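Local coordinates for protein putative peptidyl-prolyl cis-trans isomerase Cbf2 (Campylobacter jejuni, PDB 3RFW) that is a SurA-like chaperone that probably catalyses the cis-trans isomerisation of peptidyl-prolyl bonds in proteins, at residues E83-T88 and K233-Q238; A94-F99 and N225-E230. One frame throughout, in Å; residues are numbered along the deposited sequence.

Contacts 1 and 2 both use the long C-terminal helix 216-246. Their centres are about 15 Å apart. In contact 1 the helix meets the end of helix 63-86, and in contact 2 it meets helix 93-103, the next helix in the chain. Contact 2 is nested inside the loop that contact 1 closes. The four-stranded antiparallel sheet of the rotamase domain is built from the chain between residues 99 and 225, so along the chain both contacts bracket it. Their centres are about 25 Å (contact 1) and 19 Å (contact 2) from the centre of the chain, on the same side. Contact 1 lies at the surface, while contact 2 includes one buried residue, Val96.

Contact 1 of 2, residues E83-T88 and K233-Q238; sequences EKILNT and KKVINQ
Ile85 packs against Val235 and Ile236, and these three residues carry nearly all of the contact. The tight part is around the branch methyl of Ile85. Its CG2 lies 3.6 Å from CG1 of Val235. The same methyl is 4.1 Å from CG1 of Ile236, so it touches side chains from two consecutive residues of helix 216-246. The Ile85 and Val235 side chains lie alongside each other, pointing opposite ways. With CG1 beside the backbone N (chi1 -65°), the long arm of Ile85 diverges from CG2 and reaches Ile236 at a second point. There CD1 of Ile85 is 3.9 Å from CD1 of Ile236. The CB of Ile236 does not face Ile85, but the bend in its chain (chi2 -85°) carries CD1 across to it. The backbones approach to 7.3 Å between the CA atoms of Ile85 and Ile236.

The contact joins the C-terminal part of helix 63-86 to the C-terminal helix. This is consistent with the SurA-like plan, in which the chain returns from the rotamase domain to pack on its N-terminal helical part. Phe232, also on helix 216-246, extends the apolar patch by touching both Ile85 and Leu86.

The other side is loose and open to solvent. No hydrogen bond crosses between the two segments. Thr88 is exposed and its CB points toward helix 216-246, yet OG1 of Thr88 is still 5.0 Å from CG1 of Val235. Its hydroxyl turns back to its own segment, where OG1 donates a hydrogen bond to O of Ile85 at 2.9 Å. This bond lies in the carbonyl plane, on a lone pair. Thr88 N is a second donor to the same oxygen. Lys84 forms a salt bridge with Asp62 of the second subunit.

Contact 2 of 2, residues A94-F99 and N225-E230; sequences AKVKAF and NGLKFE
Leu227 packs against helix 93-103 and meets Lys95, Val96 and Phe99. It is the one residue of 225-230 that touches the other segment.

Contacts between apolar side chains come first. CD2 of Leu227 lies 4.1 Å from CD1 of Phe99 and comes at the ring obliquely. With CG beside the carbonyl carbon (chi1 -175°), the Phe99 ring comes to this methyl. A longer contact, 4.5 Å, links CD1 of Leu227 to CG2 of Val96.

Contacts of a methyl with the backbone are closer. CD1 of Leu227 is 3.7 Å from O of Lys95 and 3.9 Å from CA of Val96. That oxygen already accepts the helical bond from N of Phe99, so the methyl packs beside an atom that has its partner. Lys95 adds its CB, 4.4 Å from the same CD1, and the rest of its chain turns off from Leu227.

Polar bonds play no part between the segments; none crosses. The axes of the two short segments pass 10.5 Å apart at closest and cross at 113°, so only a short patch is shared. A single leucine thus joins two crossing helices, one on each side of the rotamase strands in sequence.

Ile91, in the loop before helix 93-103, touches both Val96 and Leu227. Phe216, Ile223 and Glu224 continue the packing along helix 216-246, and Phe99 also meets Tyr107, next to strand 108-120 of the rotamase sheet.

Contact 1 of 2, residues E83-T88 and K233-Q238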
loop_
_atom_site.group_PDB
_atom_site.type_symbol
_atom_site.label_atom_id
_atom_site.label_comp_id
_atom_site.label_asym_id
_atom_site.label_seq_id
_atom_site.Cartn_x
_atom_site.Cartn_y
_atom_site.Cartn_z
ATOM N N GLU A 83 -12.600 -18.365 -19.299
ATOM C CA GLU A 83 -13.880 -17.768 -18.916
ATOM C C GLU A 83 -15.114 -18.633 -19.187
ATOM O O GLU A 83 -16.009 -18.679 -18.353
ATOM C CB GLU A 83 -14.057 -16.392 -19.571
ATOM C CG GLU A 83 -13.509 -15.245 -18.742
ATOM C CD GLU A 83 -14.627 -14.409 -18.107
ATOM O OE1 GLU A 83 -14.783 -14.474 -16.856
ATOM O OE2 GLU A 83 -15.361 -13.718 -18.875
ATOM N N LYS A 84 -15.187 -19.314 -20.333
ATOM C CA LYS A 84 -16.240 -20.310 -20.511
ATOM C C LYS A 84 -16.167 -21.414 -19.426
ATOM O O LYS A 84 -17.185 -21.828 -18.886
ATOM C CB LYS A 84 -16.214 -20.944 -21.901
ATOM C CG LYS A 84 -16.203 -19.954 -23.063
ATOM C CD LYS A 84 -17.517 -19.228 -23.157
ATOM C CE LYS A 84 -17.678 -18.650 -24.550
ATOM N NZ LYS A 84 -19.027 -18.055 -24.717
ATOM N N ILE A 85 -14.960 -21.843 -19.069
ATOM C CA ILE A 85 -14.804 -22.797 -17.969
ATOM C C ILE A 85 -15.260 -22.215 -16.632
ATOM O O ILE A 85 -16.073 -22.809 -15.948
ATOM C CB ILE A 85 -13.382 -23.323 -17.896
ATOM C CG1 ILE A 85 -13.086 -24.124 -19.162
ATOM C CG2 ILE A 85 -13.184 -24.181 -16.642
ATOM C CD1 ILE A 85 -11.638 -24.529 -19.309
ATOM N N LEU A 86 -14.815 -21.008 -16.306
ATOM C CA LEU A 86 -15.286 -20.341 -15.086
ATOM C C LEU A 86 -16.818 -20.281 -14.996
ATOM O O LEU A 86 -17.391 -20.441 -13.916
ATOM C CB LEU A 86 -14.679 -18.945 -14.929
ATOM C CG LEU A 86 -14.999 -18.223 -13.616
ATOM C CD1 LEU A 86 -14.479 -19.017 -12.378
ATOM C CD2 LEU A 86 -14.440 -16.802 -13.647
ATOM N N ASN A 87 -17.486 -20.140 -16.133
ATOM C CA ASN A 87 -18.948 -20.032 -16.127
ATOM C C ASN A 87 -19.679 -21.352 -15.849
ATOM O O ASN A 87 -20.893 -21.352 -15.637
ATOM C CB ASN A 87 -19.472 -19.434 -17.437
ATOM C CG ASN A 87 -19.186 -17.949 -17.563
ATOM O OD1 ASN A 87 -19.066 -17.422 -18.677
ATOM N ND2 ASN A 87 -19.030 -17.276 -16.428
ATOM N N THR A 88 -18.969 -22.477 -15.903
ATOM C CA THR A 88 -19.594 -23.753 -15.538
ATOM C C THR A 88 -19.455 -24.098 -14.043
ATOM O O THR A 88 -19.761 -25.220 -13.649
ATOM C CB THR A 88 -19.009 -24.930 -16.332
ATOM O OG1 THR A 88 -17.689 -25.207 -15.857
ATOM C CG2 THR A 88 -18.993 -24.645 -17.845
ATOM N N LYS A 233 -9.810 -23.963 -10.171
ATOM C CA LYS A 233 -8.458 -24.415 -10.391
ATOM C C LYS A 233 -8.376 -25.897 -10.704
ATOM O O LYS A 233 -7.525 -26.333 -11.489
ATOM C CB LYS A 233 -7.597 -24.124 -9.166
ATOM C CG LYS A 233 -7.124 -22.687 -9.066
ATOM C CD LYS A 233 -6.300 -22.480 -7.771
ATOM N N LYS A 234 -9.204 -26.675 -10.026
ATOM C CA LYS A 234 -9.270 -28.109 -10.263
ATOM C C LYS A 234 -9.765 -28.397 -11.676
ATOM O O LYS A 234 -9.212 -29.234 -12.373
ATOM C CB LYS A 234 -10.223 -28.768 -9.264
ATOM C CG LYS A 234 -10.301 -30.280 -9.383
ATOM C CD LYS A 234 -11.418 -30.825 -8.479
ATOM C CE LYS A 234 -11.810 -32.250 -8.857
ATOM N NZ LYS A 234 -12.749 -32.834 -7.854
ATOM N N VAL A 235 -10.840 -27.734 -12.074
ATOM C CA VAL A 235 -11.384 -27.941 -13.406
ATOM C C VAL A 235 -10.420 -27.476 -14.511
ATOM O O VAL A 235 -10.269 -28.160 -15.508
ATOM C CB VAL A 235 -12.730 -27.257 -13.567
ATOM C CG1 VAL A 235 -13.240 -27.412 -15.013
ATOM C CG2 VAL A 235 -13.724 -27.853 -12.547
ATOM N N ILE A 236 -9.667 -26.411 -14.248
ATOM C CA ILE A 236 -8.772 -25.825 -15.240
ATOM C C ILE A 236 -7.543 -26.710 -15.406
ATOM O O ILE A 236 -7.071 -26.955 -16.529
ATOM C CB ILE A 236 -8.341 -24.381 -14.844
ATOM C CG1 ILE A 236 -9.324 -23.353 -15.413
ATOM C CG2 ILE A 236 -6.956 -24.062 -15.372
ATOM C CD1 ILE A 236 -9.023 -22.934 -16.868
ATOM N N ASN A 237 -6.998 -27.161 -14.277
ATOM C CA ASN A 237 -5.877 -28.072 -14.335
ATOM C C ASN A 237 -6.234 -29.449 -14.878
ATOM O O ASN A 237 -5.486 -30.000 -15.671
ATOM C CB ASN A 237 -5.109 -28.125 -13.024
ATOM C CG ASN A 237 -4.517 -26.786 -12.661
ATOM O OD1 ASN A 237 -4.059 -26.038 -13.538
ATOM N ND2 ASN A 237 -4.601 -26.427 -11.385
ATOM N N GLN A 238 -7.437 -29.923 -14.587
ATOM C CA GLN A 238 -7.882 -31.159 -15.196
ATOM C C GLN A 238 -7.883 -30.949 -16.729
ATOM O O GLN A 238 -7.161 -31.651 -17.450
ATOM C CB GLN A 238 -9.262 -31.582 -14.675
ATOM C CG GLN A 238 -10.005 -32.638 -15.524
ATOM C CD GLN A 238 -9.536 -34.085 -15.262
ATOM O OE1 GLN A 238 -9.332 -34.487 -14.116
ATOM N NE2 GLN A 238 -9.390 -34.870 -16.331
#

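Contact 2 of 2, residues A94-F99 and N225-E230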
loop_
_atom_site.group_PDB
_atom_site.type_symbol
_atom_site.label_atom_id
_atom_site.label_comp_id
_atom_site.label_asym_id
_atom_site.label_seq_id
_atom_site.Cartn_x
_atom_site.Cartn_y
_atom_site.Cartn_z
ATOM N N ALA A 94 -25.235 -26.647 -0.176
ATOM C CA ALA A 94 -24.818 -27.721 0.743
ATOM C C ALA A 94 -23.312 -27.795 0.979
ATOM O O ALA A 94 -22.863 -28.033 2.110
ATOM C CB ALA A 94 -25.374 -29.083 0.292
ATOM N N LYS A 95 -22.516 -27.544 -0.067
ATOM C CA LYS A 95 -21.043 -27.570 0.096
ATOM C C LYS A 95 -20.539 -26.412 0.981
ATOM O O LYS A 95 -19.589 -26.545 1.766
ATOM C CB LYS A 95 -20.347 -27.565 -1.279
ATOM C CG LYS A 95 -20.763 -28.757 -2.198
ATOM C CD LYS A 95 -19.538 -29.428 -2.854
ATOM C CE LYS A 95 -19.904 -30.424 -3.976
ATOM N NZ LYS A 95 -20.657 -29.823 -5.115
ATOM N N VAL A 96 -21.173 -25.259 0.838
ATOM C CA VAL A 96 -20.774 -24.084 1.611
ATOM C C VAL A 96 -21.027 -24.337 3.106
ATOM O O VAL A 96 -20.118 -24.282 3.937
ATOM C CB VAL A 96 -21.631 -22.870 1.166
ATOM C CG1 VAL A 96 -21.287 -21.636 2.000
ATOM C CG2 VAL A 96 -21.439 -22.611 -0.345
ATOM N N LYS A 97 -22.280 -24.659 3.410
ATOM C CA LYS A 97 -22.707 -25.122 4.729
ATOM C C LYS A 97 -21.833 -26.231 5.275
ATOM O O LYS A 97 -21.349 -26.154 6.410
ATOM C CB LYS A 97 -24.140 -25.634 4.638
ATOM C CG LYS A 97 -25.024 -25.339 5.871
ATOM C CD LYS A 97 -24.234 -24.649 7.013
ATOM N N ALA A 98 -21.643 -27.277 4.470
ATOM C CA ALA A 98 -20.810 -28.420 4.880
ATOM C C ALA A 98 -19.382 -28.019 5.241
ATOM O O ALA A 98 -18.821 -28.530 6.206
ATOM C CB ALA A 98 -20.824 -29.519 3.799
ATOM N N PHE A 99 -18.792 -27.076 4.501
ATOM C CA PHE A 99 -17.445 -26.606 4.850
ATOM C C PHE A 99 -17.453 -25.833 6.179
ATOM O O PHE A 99 -16.480 -25.893 6.945
ATOM C CB PHE A 99 -16.858 -25.695 3.754
ATOM C CG PHE A 99 -15.429 -25.278 4.016
ATOM C CD1 PHE A 99 -14.369 -26.026 3.522
ATOM C CD2 PHE A 99 -15.145 -24.146 4.770
ATOM C CE1 PHE A 99 -13.051 -25.684 3.822
ATOM C CE2 PHE A 99 -13.817 -23.766 5.032
ATOM C CZ PHE A 99 -12.779 -24.551 4.568
ATOM N N ASN A 225 -16.774 -18.155 -2.159
ATOM C CA ASN A 225 -15.749 -17.613 -3.042
ATOM C C ASN A 225 -14.545 -18.514 -3.078
ATOM O O ASN A 225 -14.063 -18.851 -4.147
ATOM C CB ASN A 225 -15.314 -16.219 -2.578
ATOM C CG ASN A 225 -16.388 -15.196 -2.756
ATOM O OD1 ASN A 225 -17.385 -15.442 -3.438
ATOM N ND2 ASN A 225 -16.206 -14.024 -2.127
ATOM N N GLY A 226 -14.098 -18.936 -1.903
ATOM C CA GLY A 226 -12.929 -19.805 -1.768
ATOM C C GLY A 226 -13.153 -21.209 -2.314
ATOM O O GLY A 226 -12.249 -21.794 -2.911
ATOM N N LEU A 227 -14.340 -21.777 -2.094
ATOM C CA LEU A 227 -14.660 -23.054 -2.736
ATOM C C LEU A 227 -14.777 -22.936 -4.267
ATOM O O LEU A 227 -14.418 -23.861 -4.972
ATOM C CB LEU A 227 -15.939 -23.677 -2.166
ATOM C CG LEU A 227 -15.948 -24.092 -0.688
ATOM C CD1 LEU A 227 -17.374 -24.494 -0.288
ATOM C CD2 LEU A 227 -14.958 -25.216 -0.428
ATOM N N LYS A 228 -15.345 -21.839 -4.773
ATOM C CA LYS A 228 -15.472 -21.658 -6.233
ATOM C C LYS A 228 -14.110 -21.584 -6.894
ATOM O O LYS A 228 -13.908 -22.097 -7.989
ATOM C CB LYS A 228 -16.225 -20.375 -6.550
ATOM C CG LYS A 228 -16.681 -20.265 -7.990
ATOM C CD LYS A 228 -17.569 -19.029 -8.194
ATOM C CE LYS A 228 -17.999 -18.875 -9.655
ATOM N NZ LYS A 228 -18.629 -17.539 -9.945
ATOM N N PHE A 229 -13.178 -20.939 -6.208
ATOM C CA PHE A 229 -11.878 -20.690 -6.755
ATOM C C PHE A 229 -11.111 -21.990 -6.785
ATOM O O PHE A 229 -10.510 -22.318 -7.796
ATOM C CB PHE A 229 -11.130 -19.626 -5.940
ATOM C CG PHE A 229 -9.662 -19.506 -6.291
ATOM C CD1 PHE A 229 -8.683 -19.929 -5.404
ATOM C CD2 PHE A 229 -9.263 -18.982 -7.515
ATOM C CE1 PHE A 229 -7.325 -19.822 -5.724
ATOM C CE2 PHE A 229 -7.913 -18.868 -7.844
ATOM C CZ PHE A 229 -6.945 -19.285 -6.943
ATOM N N GLU A 230 -11.179 -22.759 -5.694
ATOM C CA GLU A 230 -10.522 -24.065 -5.648
ATOM C C GLU A 230 -11.080 -24.997 -6.728
ATOM O O GLU A 230 -10.347 -25.786 -7.322
ATOM C CB GLU A 230 -10.711 -24.718 -4.277
ATOM C CG GLU A 230 -10.070 -23.956 -3.127
ATOM C CD GLU A 230 -8.551 -24.101 -3.127
ATOM O OE1 GLU A 230 -8.071 -25.244 -3.346
ATOM O OE2 GLU A 230 -7.848 -23.069 -2.966
#